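Local coordinates for protein decapping nuclease RAI1 (Candida albicans, PDB 5BUD) that removes NAD caps from RNA and also acts on triphosphorylated and m7G-capped 5' ends, using divalent metal ions, and stabilises and stimulates the exoribonuclease RAT1, at residues S10-T15 and Y329-D334; Y172-I177 and L246-I251; I225-D230 and H242-K247. All coordinates share one frame; numbering follows the deposited sequence.

Contact 1: residues S10-T15 and Y329-D334; sequences SRSKTT and YGAVVD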
loop_
_atom_site.group_PDB
_atom_site.type_symbol
_atom_site.label_atom_id
_atom_site.label_comp_id
_atom_site.label_asym_id
_atom_site.label_seq_id
_atom_site.Cartn_x
_atom_site.Cartn_y
_atom_site.Cartn_z
ATOM N N SER A 10 18.582 7.772 -13.126
ATOM C CA SER A 10 19.318 7.915 -11.868
ATOM C C SER A 10 19.244 6.624 -11.017
ATOM O O SER A 10 18.167 6.025 -10.858
ATOM C CB SER A 10 18.790 9.100 -11.062
ATOM O OG SER A 10 18.700 10.262 -11.866
ATOM N N ARG A 11 20.388 6.189 -10.490
ATOM C CA ARG A 11 20.454 4.972 -9.663
ATOM C C ARG A 11 21.442 5.161 -8.523
ATOM O O ARG A 11 22.580 5.579 -8.774
ATOM C CB ARG A 11 20.873 3.761 -10.503
ATOM C CG ARG A 11 19.942 3.443 -11.677
ATOM C CD ARG A 11 18.631 2.824 -11.224
ATOM N NE ARG A 11 17.795 2.385 -12.339
ATOM C CZ ARG A 11 16.935 3.176 -12.992
ATOM N NH1 ARG A 11 16.775 4.474 -12.674
ATOM N NH2 ARG A 11 16.206 2.664 -13.957
ATOM N N SER A 12 21.045 4.858 -7.279
ATOM C CA SER A 12 22.008 4.845 -6.138
ATOM C C SER A 12 23.079 3.796 -6.439
ATOM O O SER A 12 22.787 2.807 -7.100
ATOM C CB SER A 12 21.352 4.481 -4.808
ATOM O OG SER A 12 20.464 5.492 -4.376
ATOM N N LYS A 13 24.297 4.030 -5.943
ATOM C CA LYS A 13 25.461 3.196 -6.281
ATOM C C LYS A 13 25.365 1.847 -5.613
ATOM O O LYS A 13 25.625 0.809 -6.220
ATOM C CB LYS A 13 26.786 3.879 -5.881
ATOM C CG LYS A 13 27.433 4.657 -7.015
ATOM C CD LYS A 13 28.537 5.585 -6.520
ATOM C CE LYS A 13 27.980 6.898 -5.982
ATOM N NZ LYS A 13 29.049 7.921 -5.818
ATOM N N THR A 14 24.993 1.866 -4.349
ATOM C CA THR A 14 24.794 0.630 -3.639
ATOM C C THR A 14 23.452 0.667 -2.942
ATOM O O THR A 14 22.680 1.620 -3.090
ATOM C CB THR A 14 25.937 0.355 -2.637
ATOM O OG1 THR A 14 25.771 -0.956 -2.080
ATOM C CG2 THR A 14 25.969 1.406 -1.516
ATOM N N THR A 15 23.200 -0.391 -2.185
ATOM C CA THR A 15 21.935 -0.623 -1.548
ATOM C C THR A 15 22.246 -0.864 -0.070
ATOM O O THR A 15 22.794 -1.906 0.313
ATOM C CB THR A 15 21.233 -1.817 -2.237
ATOM O OG1 THR A 15 20.635 -1.366 -3.457
ATOM C CG2 THR A 15 20.158 -2.435 -1.375
ATOM N N TYR A 329 14.658 3.741 -6.415
ATOM C CA TYR A 329 13.925 4.226 -5.219
ATOM C C TYR A 329 14.906 4.970 -4.313
ATOM O O TYR A 329 14.615 6.087 -3.877
ATOM C CB TYR A 329 13.239 3.036 -4.520
ATOM C CG TYR A 329 12.750 3.231 -3.104
ATOM C CD1 TYR A 329 11.645 4.028 -2.819
ATOM C CD2 TYR A 329 13.346 2.545 -2.050
ATOM C CE1 TYR A 329 11.190 4.166 -1.506
ATOM C CE2 TYR A 329 12.894 2.675 -0.756
ATOM C CZ TYR A 329 11.825 3.489 -0.485
ATOM O OH TYR A 329 11.394 3.601 0.818
ATOM N N GLY A 330 16.087 4.393 -4.094
ATOM C CA GLY A 330 17.115 5.034 -3.279
ATOM C C GLY A 330 17.599 6.383 -3.814
ATOM O O GLY A 330 17.842 7.308 -3.039
ATOM N N ALA A 331 17.706 6.500 -5.135
ATOM C CA ALA A 331 18.078 7.760 -5.784
ATOM C C ALA A 331 16.978 8.804 -5.576
ATOM O O ALA A 331 17.252 9.943 -5.204
ATOM C CB ALA A 331 18.315 7.519 -7.255
ATOM N N VAL A 332 15.726 8.394 -5.773
ATOM C CA VAL A 332 14.592 9.307 -5.571
ATOM C C VAL A 332 14.592 9.871 -4.152
ATOM O O VAL A 332 14.532 11.075 -3.983
ATOM C CB VAL A 332 13.230 8.632 -5.840
ATOM C CG1 VAL A 332 12.066 9.520 -5.381
ATOM C CG2 VAL A 332 13.077 8.315 -7.312
ATOM N N VAL A 333 14.620 9.013 -3.129
ATOM C CA VAL A 333 14.432 9.497 -1.741
ATOM C C VAL A 333 15.624 10.322 -1.245
ATOM O O VAL A 333 15.439 11.307 -0.522
ATOM C CB VAL A 333 14.111 8.367 -0.738
ATOM C CG1 VAL A 333 12.813 7.675 -1.157
ATOM C CG2 VAL A 333 15.279 7.399 -0.619
ATOM N N ASP A 334 16.839 9.940 -1.641
ATOM C CA ASP A 334 17.985 10.800 -1.408
ATOM C C ASP A 334 17.836 12.185 -2.087
ATOM O O ASP A 334 18.187 13.200 -1.498
ATOM C CB ASP A 334 19.283 10.136 -1.860
ATOM C CG ASP A 334 20.499 10.951 -1.454
ATOM O OD1 ASP A 334 20.883 10.923 -0.257
ATOM O OD2 ASP A 334 21.035 11.651 -2.328
#

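Contact 2: residues Y172-I177 and L246-I251; sequences YKFETI and LKTSRI. With MN (manganese (II) ion), chain E; MN (manganese (II) ion), chain G; nucleotides of chain C.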
loop_
_atom_site.group_PDB
_atom_site.type_symbol
_atom_site.label_atom_id
_atom_site.label_comp_id
_atom_site.label_asym_id
_atom_site.label_seq_id
_atom_site.Cartn_x
_atom_site.Cartn_y
_atom_site.Cartn_z
ATOM N N TYR A 172 -11.770 -8.925 -1.834
ATOM C CA TYR A 172 -12.288 -8.757 -0.465
ATOM C C TYR A 172 -12.959 -10.011 0.054
ATOM O O TYR A 172 -12.851 -10.336 1.223
ATOM C CB TYR A 172 -13.298 -7.596 -0.449
ATOM C CG TYR A 172 -12.692 -6.269 -0.808
ATOM C CD1 TYR A 172 -11.660 -5.710 -0.038
ATOM C CD2 TYR A 172 -13.143 -5.570 -1.902
ATOM C CE1 TYR A 172 -11.100 -4.493 -0.378
ATOM C CE2 TYR A 172 -12.606 -4.351 -2.243
ATOM C CZ TYR A 172 -11.586 -3.816 -1.480
ATOM O OH TYR A 172 -11.100 -2.594 -1.858
ATOM N N LYS A 173 -13.624 -10.758 -0.814
ATOM C CA LYS A 173 -14.253 -12.018 -0.387
ATOM C C LYS A 173 -13.197 -13.017 0.064
ATOM O O LYS A 173 -13.362 -13.739 1.058
ATOM C CB LYS A 173 -15.084 -12.609 -1.540
ATOM C CG LYS A 173 -15.773 -13.939 -1.222
ATOM C CD LYS A 173 -16.922 -13.836 -0.226
ATOM C CE LYS A 173 -17.706 -15.149 -0.207
ATOM N NZ LYS A 173 -18.745 -15.152 0.863
ATOM N N PHE A 174 -12.076 -13.047 -0.656
ATOM C CA PHE A 174 -10.994 -13.934 -0.298
ATOM C C PHE A 174 -10.463 -13.607 1.091
ATOM O O PHE A 174 -10.232 -14.521 1.896
ATOM C CB PHE A 174 -9.871 -13.872 -1.364
ATOM C CG PHE A 174 -8.718 -14.771 -1.071
ATOM C CD1 PHE A 174 -8.881 -16.151 -1.044
ATOM C CD2 PHE A 174 -7.456 -14.247 -0.838
ATOM C CE1 PHE A 174 -7.804 -16.991 -0.767
ATOM C CE2 PHE A 174 -6.362 -15.083 -0.573
ATOM C CZ PHE A 174 -6.546 -16.456 -0.517
ATOM N N GLU A 175 -10.287 -12.313 1.379
ATOM C CA GLU A 175 -9.860 -11.895 2.687
ATOM C C GLU A 175 -10.840 -12.367 3.754
ATOM O O GLU A 175 -10.434 -12.786 4.831
ATOM C CB GLU A 175 -9.746 -10.370 2.800
ATOM C CG GLU A 175 -8.664 -9.708 1.970
ATOM C CD GLU A 175 -8.748 -8.179 2.068
ATOM O OE1 GLU A 175 -9.529 -7.697 2.903
ATOM O OE2 GLU A 175 -8.089 -7.459 1.310
ATOM N N THR A 176 -12.121 -12.283 3.434
ATOM C CA THR A 176 -13.177 -12.664 4.365
ATOM C C THR A 176 -13.166 -14.165 4.637
ATOM O O THR A 176 -13.245 -14.555 5.778
ATOM C CB THR A 176 -14.554 -12.198 3.829
ATOM O OG1 THR A 176 -14.516 -10.775 3.644
ATOM C CG2 THR A 176 -15.661 -12.552 4.791
ATOM N N ILE A 177 -13.033 -14.995 3.601
ATOM C CA ILE A 177 -13.089 -16.456 3.795
ATOM C C ILE A 177 -11.761 -17.089 4.233
ATOM O O ILE A 177 -11.760 -18.210 4.729
ATOM C CB ILE A 177 -13.767 -17.186 2.612
ATOM C CG1 ILE A 177 -13.015 -17.021 1.279
ATOM C CG2 ILE A 177 -15.170 -16.637 2.436
ATOM C CD1 ILE A 177 -11.834 -17.942 1.095
ATOM N N LEU A 246 -2.557 -10.592 1.376
ATOM C CA LEU A 246 -3.393 -11.459 0.564
ATOM C C LEU A 246 -3.577 -10.886 -0.826
ATOM O O LEU A 246 -3.673 -9.674 -1.007
ATOM C CB LEU A 246 -4.770 -11.698 1.243
ATOM C CG LEU A 246 -4.645 -12.288 2.647
ATOM C CD1 LEU A 246 -6.021 -12.510 3.252
ATOM C CD2 LEU A 246 -3.910 -13.633 2.665
ATOM N N LYS A 247 -3.609 -11.763 -1.814
ATOM C CA LYS A 247 -3.907 -11.380 -3.205
ATOM C C LYS A 247 -4.726 -12.476 -3.827
ATOM O O LYS A 247 -4.703 -13.620 -3.362
ATOM C CB LYS A 247 -2.599 -11.230 -4.029
ATOM C CG LYS A 247 -1.600 -10.215 -3.503
ATOM C CD LYS A 247 -2.068 -8.812 -3.781
ATOM C CE LYS A 247 -1.049 -7.791 -3.341
ATOM N NZ LYS A 247 -1.750 -6.486 -3.212
ATOM N N THR A 248 -5.419 -12.151 -4.906
ATOM C CA THR A 248 -6.039 -13.148 -5.763
ATOM C C THR A 248 -5.564 -12.958 -7.191
ATOM O O THR A 248 -5.198 -11.861 -7.594
ATOM C CB THR A 248 -7.582 -13.138 -5.727
ATOM O OG1 THR A 248 -8.086 -11.880 -6.214
ATOM C CG2 THR A 248 -8.095 -13.382 -4.324
ATOM N N SER A 249 -5.530 -14.059 -7.941
ATOM C CA SER A 249 -5.243 -14.022 -9.360
ATOM C C SER A 249 -5.943 -15.158 -10.081
ATOM O O SER A 249 -6.329 -16.136 -9.465
ATOM C CB SER A 249 -3.753 -14.161 -9.625
ATOM O OG SER A 249 -3.466 -13.482 -10.822
ATOM N N ARG A 250 -6.104 -15.021 -11.391
ATOM C CA ARG A 250 -6.603 -16.137 -12.184
ATOM C C ARG A 250 -5.537 -17.227 -12.243
ATOM O O ARG A 250 -4.358 -16.933 -12.296
ATOM C CB ARG A 250 -6.973 -15.704 -13.599
ATOM C CG ARG A 250 -7.767 -16.772 -14.332
ATOM C CD ARG A 250 -7.767 -16.587 -15.840
ATOM N NE ARG A 250 -8.090 -17.841 -16.525
ATOM C CZ ARG A 250 -8.147 -17.979 -17.847
ATOM N NH1 ARG A 250 -7.934 -16.940 -18.649
ATOM N NH2 ARG A 250 -8.449 -19.158 -18.376
ATOM N N ILE A 251 -5.956 -18.481 -12.214
ATOM C CA ILE A 251 -5.044 -19.605 -12.522
ATOM C C ILE A 251 -4.338 -19.310 -13.866
ATOM O O ILE A 251 -4.856 -18.582 -14.715
ATOM C CB ILE A 251 -5.755 -21.006 -12.517
ATOM C CG1 ILE A 251 -7.134 -20.990 -13.178
ATOM C CG2 ILE A 251 -5.997 -21.495 -11.112
ATOM C CD1 ILE A 251 -7.143 -20.516 -14.616
HETATM MN MN MN E . -4.251 -7.726 -0.089
HETATM MN MN MN G . -9.375 -5.696 3.822
ATOM O OP3 U C 1 -3.835 -4.187 -2.031
ATOM P P U C 1 -4.686 -5.319 -1.571
ATOM O OP1 U C 1 -4.301 -6.613 -2.210
ATOM O OP2 U C 1 -4.838 -5.333 -0.074
ATOM O "O5'" U C 1 -6.119 -4.910 -2.159
ATOM C "C5'" U C 1 -7.304 -5.464 -1.568
ATOM C "C4'" U C 1 -8.393 -5.677 -2.596
ATOM O "O4'" U C 1 -9.031 -4.412 -2.900
ATOM C "C3'" U C 1 -7.989 -6.223 -3.961
ATOM O "O3'" U C 1 -7.808 -7.635 -3.910
ATOM C "C2'" U C 1 -9.209 -5.831 -4.786
ATOM O "O2'" U C 1 -10.344 -6.618 -4.502
ATOM C "C1'" U C 1 -9.507 -4.436 -4.231
ATOM N N1 U C 1 -8.868 -3.348 -4.986
ATOM C C2 U C 1 -9.501 -2.943 -6.142
ATOM O O2 U C 1 -10.543 -3.433 -6.527
ATOM N N3 U C 1 -8.883 -1.918 -6.810
ATOM C C4 U C 1 -7.711 -1.280 -6.460
ATOM O O4 U C 1 -7.281 -0.374 -7.173
ATOM C C5 U C 1 -7.105 -1.766 -5.259
ATOM C C6 U C 1 -7.685 -2.766 -4.583
ATOM P P U C 2 -6.890 -8.422 -4.994
ATOM O OP1 U C 2 -7.025 -9.882 -4.715
ATOM O OP2 U C 2 -5.538 -7.817 -4.984
ATOM O "O5'" U C 2 -7.509 -8.045 -6.410
ATOM C "C5'" U C 2 -8.753 -8.576 -6.896
ATOM C "C4'" U C 2 -9.185 -7.861 -8.163
ATOM O "O4'" U C 2 -9.323 -6.432 -7.934
ATOM C "C3'" U C 2 -8.252 -7.937 -9.362
ATOM O "O3'" U C 2 -8.377 -9.218 -9.965
ATOM C "C2'" U C 2 -8.788 -6.787 -10.201
ATOM O "O2'" U C 2 -10.049 -7.073 -10.778
ATOM C "C1'" U C 2 -9.015 -5.729 -9.126
ATOM N N1 U C 2 -7.861 -4.847 -8.880
ATOM C C2 U C 2 -7.683 -3.779 -9.746
ATOM O O2 U C 2 -8.425 -3.560 -10.690
ATOM N N3 U C 2 -6.590 -2.993 -9.475
ATOM C C4 U C 2 -5.681 -3.153 -8.448
ATOM O O4 U C 2 -4.761 -2.347 -8.325
ATOM C C5 U C 2 -5.941 -4.270 -7.591
ATOM C C6 U C 2 -7.000 -5.055 -7.826
HETATM O O HOH W 1 -6.233 -8.567 -0.104
HETATM O O HOH W 2 -10.213 -6.472 5.923
HETATM O O HOH W 3 -9.341 -3.353 4.367
HETATM O O HOH W 4 -7.160 -5.988 4.694
HETATM O O HOH W 5 -11.572 -5.775 3.254
#

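Contact 3: residues I225-D230 and H242-K247; sequences IDCCWD and HYVELK. With MN (manganese (II) ion), chain E; MN (manganese (II) ion), chain F; nucleotides of chain C.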
loop_
_atom_site.group_PDB
_atom_site.type_symbol
_atom_site.label_atom_id
_atom_site.label_comp_id
_atom_site.label_asym_id
_atom_site.label_seq_id
_atom_site.Cartn_x
_atom_site.Cartn_y
_atom_site.Cartn_z
ATOM N N ILE A 225 -2.715 -3.582 6.629
ATOM C CA ILE A 225 -2.218 -4.957 6.783
ATOM C C ILE A 225 -3.387 -5.914 6.629
ATOM O O ILE A 225 -4.438 -5.716 7.237
ATOM C CB ILE A 225 -1.537 -5.136 8.158
ATOM C CG1 ILE A 225 -0.285 -4.261 8.281
ATOM C CG2 ILE A 225 -1.198 -6.606 8.425
ATOM C CD1 ILE A 225 0.779 -4.562 7.234
ATOM N N ASP A 226 -3.248 -6.946 5.807
ATOM C CA ASP A 226 -4.375 -7.854 5.553
ATOM C C ASP A 226 -4.649 -8.784 6.721
ATOM O O ASP A 226 -5.798 -8.967 7.125
ATOM C CB ASP A 226 -4.165 -8.687 4.293
ATOM C CG ASP A 226 -4.381 -7.877 3.024
ATOM O OD1 ASP A 226 -5.069 -6.851 3.138
ATOM O OD2 ASP A 226 -3.948 -8.305 1.931
ATOM N N CYS A 227 -3.610 -9.381 7.259
ATOM C CA CYS A 227 -3.797 -10.278 8.398
ATOM C C CYS A 227 -2.488 -10.672 9.015
ATOM O O CYS A 227 -1.414 -10.270 8.547
ATOM C CB CYS A 227 -4.632 -11.523 8.017
ATOM S SG CYS A 227 -3.878 -12.649 6.799
ATOM N N CYS A 228 -2.603 -11.437 10.104
ATOM C CA CYS A 228 -1.493 -11.953 10.849
ATOM C C CYS A 228 -1.439 -13.490 10.636
ATOM O O CYS A 228 -2.459 -14.165 10.590
ATOM C CB CYS A 228 -1.672 -11.607 12.312
ATOM S SG CYS A 228 -0.357 -12.203 13.389
ATOM N N TRP A 229 -0.242 -14.030 10.515
ATOM C CA TRP A 229 -0.049 -15.441 10.093
ATOM C C TRP A 229 -0.462 -16.468 11.148
ATOM O O TRP A 229 -1.173 -17.448 10.850
ATOM C CB TRP A 229 1.421 -15.644 9.696
ATOM C CG TRP A 229 1.885 -17.059 9.451
ATOM C CD1 TRP A 229 2.875 -17.730 10.131
ATOM C CD2 TRP A 229 1.459 -17.925 8.416
ATOM N NE1 TRP A 229 3.050 -18.985 9.606
ATOM C CE2 TRP A 229 2.206 -19.130 8.539
ATOM C CE3 TRP A 229 0.514 -17.822 7.402
ATOM C CZ2 TRP A 229 2.007 -20.217 7.704
ATOM C CZ3 TRP A 229 0.348 -18.899 6.552
ATOM C CH2 TRP A 229 1.091 -20.084 6.716
ATOM N N ASP A 230 -0.017 -16.229 12.364
ATOM C CA ASP A 230 -0.159 -17.180 13.479
ATOM C C ASP A 230 -0.541 -16.443 14.782
ATOM O O ASP A 230 -1.594 -16.704 15.367
ATOM C CB ASP A 230 1.162 -17.925 13.659
ATOM C CG ASP A 230 2.365 -17.037 13.422
ATOM O OD1 ASP A 230 2.162 -15.786 13.276
ATOM O OD2 ASP A 230 3.505 -17.570 13.383
ATOM N N HIS A 242 5.253 -11.145 11.432
ATOM C CA HIS A 242 4.091 -12.016 11.429
ATOM C C HIS A 242 2.925 -11.579 10.539
ATOM O O HIS A 242 1.901 -12.260 10.485
ATOM C CB HIS A 242 3.641 -12.239 12.884
ATOM C CG HIS A 242 4.586 -13.100 13.645
ATOM N ND1 HIS A 242 4.366 -14.441 13.838
ATOM C CD2 HIS A 242 5.804 -12.837 14.162
ATOM C CE1 HIS A 242 5.408 -14.966 14.462
ATOM N NE2 HIS A 242 6.286 -14.008 14.680
ATOM N N TYR A 243 3.089 -10.469 9.825
ATOM C CA TYR A 243 2.039 -9.968 8.942
ATOM C C TYR A 243 2.036 -10.676 7.583
ATOM O O TYR A 243 3.065 -11.191 7.141
ATOM C CB TYR A 243 2.181 -8.456 8.740
ATOM C CG TYR A 243 1.923 -7.592 9.967
ATOM C CD1 TYR A 243 1.083 -7.996 10.981
ATOM C CD2 TYR A 243 2.483 -6.330 10.061
ATOM C CE1 TYR A 243 0.838 -7.171 12.087
ATOM C CE2 TYR A 243 2.244 -5.509 11.145
ATOM C CZ TYR A 243 1.425 -5.942 12.165
ATOM O OH TYR A 243 1.196 -5.110 13.244
ATOM N N VAL A 244 0.862 -10.694 6.956
ATOM C CA VAL A 244 0.620 -11.353 5.685
ATOM C C VAL A 244 -0.173 -10.423 4.787
ATOM O O VAL A 244 -1.117 -9.686 5.250
ATOM C CB VAL A 244 -0.201 -12.645 5.871
ATOM C CG1 VAL A 244 -0.419 -13.342 4.554
ATOM C CG2 VAL A 244 0.460 -13.576 6.875
ATOM N N GLU A 245 0.189 -10.463 3.507
ATOM C CA GLU A 245 -0.549 -9.822 2.429
ATOM C C GLU A 245 -1.275 -10.853 1.607
ATOM O O GLU A 245 -0.678 -11.866 1.169
ATOM C CB GLU A 245 0.414 -9.027 1.537
ATOM C CG GLU A 245 -0.193 -8.330 0.333
ATOM C CD GLU A 245 -1.233 -7.270 0.654
ATOM O OE1 GLU A 245 -2.187 -7.175 -0.161
ATOM O OE2 GLU A 245 -1.089 -6.522 1.672
ATOM N N LEU A 246 -2.557 -10.592 1.376
ATOM C CA LEU A 246 -3.393 -11.459 0.564
ATOM C C LEU A 246 -3.577 -10.886 -0.826
ATOM O O LEU A 246 -3.673 -9.674 -1.007
ATOM C CB LEU A 246 -4.770 -11.698 1.243
ATOM C CG LEU A 246 -4.645 -12.288 2.647
ATOM C CD1 LEU A 246 -6.021 -12.510 3.252
ATOM C CD2 LEU A 246 -3.910 -13.633 2.665
ATOM N N LYS A 247 -3.609 -11.763 -1.814
ATOM C CA LYS A 247 -3.907 -11.380 -3.205
ATOM C C LYS A 247 -4.726 -12.476 -3.827
ATOM O O LYS A 247 -4.703 -13.620 -3.362
ATOM C CB LYS A 247 -2.599 -11.230 -4.029
ATOM C CG LYS A 247 -1.600 -10.215 -3.503
ATOM C CD LYS A 247 -2.068 -8.812 -3.781
ATOM C CE LYS A 247 -1.049 -7.791 -3.341
ATOM N NZ LYS A 247 -1.750 -6.486 -3.212
HETATM MN MN MN E . -4.251 -7.726 -0.089
HETATM MN MN MN F . -5.001 -4.973 1.975
ATOM O OP3 U C 1 -3.835 -4.187 -2.031
ATOM P P U C 1 -4.686 -5.319 -1.571
ATOM O OP1 U C 1 -4.301 -6.613 -2.210
ATOM O OP2 U C 1 -4.838 -5.333 -0.074
ATOM O "O5'" U C 1 -6.119 -4.910 -2.159
ATOM C "C5'" U C 1 -7.304 -5.464 -1.568
ATOM C "C4'" U C 1 -8.393 -5.677 -2.596
ATOM O "O4'" U C 1 -9.031 -4.412 -2.900
ATOM C "C3'" U C 1 -7.989 -6.223 -3.961
ATOM O "O3'" U C 1 -7.808 -7.635 -3.910
ATOM C "C2'" U C 1 -9.209 -5.831 -4.786
ATOM O "O2'" U C 1 -10.344 -6.618 -4.502
ATOM C "C1'" U C 1 -9.507 -4.436 -4.231
ATOM N N1 U C 1 -8.868 -3.348 -4.986
ATOM C C2 U C 1 -9.501 -2.943 -6.142
ATOM O O2 U C 1 -10.543 -3.433 -6.527
ATOM N N3 U C 1 -8.883 -1.918 -6.810
ATOM C C4 U C 1 -7.711 -1.280 -6.460
ATOM O O4 U C 1 -7.281 -0.374 -7.173
ATOM C C5 U C 1 -7.105 -1.766 -5.259
ATOM C C6 U C 1 -7.685 -2.766 -4.583
ATOM P P U C 2 -6.890 -8.422 -4.994
ATOM O OP1 U C 2 -7.025 -9.882 -4.715
ATOM O OP2 U C 2 -5.538 -7.817 -4.984
ATOM O "O5'" U C 2 -7.509 -8.045 -6.410
ATOM C "C5'" U C 2 -8.753 -8.576 -6.896
ATOM C "C4'" U C 2 -9.185 -7.861 -8.163
ATOM O "O4'" U C 2 -9.323 -6.432 -7.934
ATOM C "C3'" U C 2 -8.252 -7.937 -9.362
ATOM O "O3'" U C 2 -8.377 -9.218 -9.965
ATOM C "C2'" U C 2 -8.788 -6.787 -10.201
ATOM O "O2'" U C 2 -10.049 -7.073 -10.778
ATOM C "C1'" U C 2 -9.015 -5.729 -9.126
ATOM N N1 U C 2 -7.861 -4.847 -8.880
ATOM C C2 U C 2 -7.683 -3.779 -9.746
ATOM O O2 U C 2 -8.425 -3.560 -10.690
ATOM N N3 U C 2 -6.590 -2.993 -9.475
ATOM C C4 U C 2 -5.681 -3.153 -8.448
ATOM O O4 U C 2 -4.761 -2.347 -8.325
ATOM C C5 U C 2 -5.941 -4.270 -7.591
ATOM C C6 U C 2 -7.000 -5.055 -7.826
HETATM O O HOH W 6 -0.972 -7.095 4.317
HETATM O O HOH W 7 -2.513 -4.396 2.219
HETATM O O HOH W 1 -6.233 -8.567 -0.104
#

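Contact 1: residues S10-T15 and Y329-D334
Gly330 and Ala331 meet Ser12 and Ser10 where an N-terminal loop lies across helix 322-339 of this RAI1-family nuclease. The contact is plain loop-on-helix packing at the surface, away from the metal site. Along the helix, Tyr329 comes first and points away from the loop. Gly330 follows and presents bare backbone to Ser12. The OG of Ser12 sits 3.1 Å from the C of Gly330. Ala331 is the most covered residue. Its N is 3.0 Å from Ser12 OG, but the angle is too poor for a hydrogen bond. Its CB lies against the loop backbone, 3.8 Å from Ser12 N and 3.9 Å from Ser10 O. The same methyl is 4.1 Å from the CB of Ser10. Val333, farther on, packs on strand 205-214, as Tyr329 does. A backbone hydrogen bond between Ser12 and Lys327, and one from Arg11 NE to Asn324 OD1, tie the loop to the preceding part of the helix. Ser10 OG bonds to Pro7 O, and Arg11 NH1 donates to Leu8 O and to Ser10 O, the latter at 2.8 Å from above the carbonyl plane.

Contact 2: residues Y172-I177 and L246-I251
Phe174 of helix 158-178 packs against Leu246, Lys247 and Thr248 on strand 243-250. This is the active-site region of the PD-(D/E)XK nuclease fold, with a core helix lying over a strand that carries metal and RNA ligands. The short axes approach to 8.3 Å at an angle of 125°. The Phe174 side chain starts with CG anti to the backbone N (chi1 -180°), which sends the ring to the strand. Its CB meets the CG2 of Thr248 at 3.5 Å. CG and CD2 stay beside the same methyl. Farther out, CE2 lies obliquely near Lys247 O, 3.6 Å away, and reaches the CB of Leu246. The two branches of Thr248 part: its methyl CG2 faces the phenyl ring, while OG1 donates to OP1 of U2 of the RNA at 2.7 Å. Thr248 N adds a weak bond to that oxygen.

Beside Phe174, the CA and CG of Glu175 rest on CD1 of Leu246. The Glu175 chain is extended beyond CG (chi2 174°) and carries its carboxylate to the metals. OE1 binds one manganese ion at 2.2 Å, whose other ligands here are four waters. OE2 accepts from a water that is itself bound to a second manganese ion. Leu246 O binds that second ion directly, together with OP1 and OP2 of U1; Asp226 and Glu245 complete its shell. Tyr172 covers the sugar of U1 with one ring face. Lys247 NZ donates to OP1 of U1 at 2.7 Å, and also to Gln271 OE1.

Contact 3: residues I225-D230 and H242-K247
Asp226 OD2 accepts from Leu246 N at 2.7 Å through its anti lone pair, and the same oxygen binds a manganese ion at 2.1 Å. Glu245 OE1 binds this ion too. The two carboxylate oxygens lie 3.0 Å apart, and the shared metal would offset their repulsion. Asp226 OD1 binds another manganese ion, which also holds OP2 of U1 and Glu224. Glu245 is bent at chi2 (62°), which brings its tip back to the site. Its OE2 accepts from two waters. One of these accepts from Asp226 N and donates to Val244 O; the other is a long ligand of the manganese ion held by Asp226 OD1. Lys247 NZ forms a salt bridge with Glu245 OE1 at 3.2 Å.

Away from the metals the strands pair antiparallel. Cys227 and Val244 are a hydrogen-bonded pair: Val244 N donates to Cys227 O at 2.8 Å, and Cys227 N donates back to Val244 O at 3.2 Å. Val244 O thus takes two donors, this N-H and the water. Trp229 N donates to His242 O. At the far end His242 ND1 donates to Asp230 OD1 at 2.6 Å, nearly straight at 173°. Ile225 CG2 makes a CH-pi contact over one face of Tyr243, whose OH bonds to Glu22 and Tyr206. Strand 243-250 runs between strands 217-228 and 279-285, with helix 255-275 against Glu245 and strand 45-46 against Leu246.

Overall arrangement
Contacts 2 and 3 form one active-site region, with centres 12 Å apart. They share Leu246 and Lys247 on strand 243-250, which pairs with strand 217-228. Contact 2 brings helix 158-178 to that strand, and contact 3 joins the two strands. One manganese ion and one metal-bound water belong to both, so helix and strands together build the metal and RNA site. Contact 1 lies apart on helix 322-339, its centre 34 Å from that of contact 2 and 29 Å from that of contact 3. Contact 1 joins an N-terminal loop to a late helix, and contacts 2 and 3 both fall in the chain between its two segments.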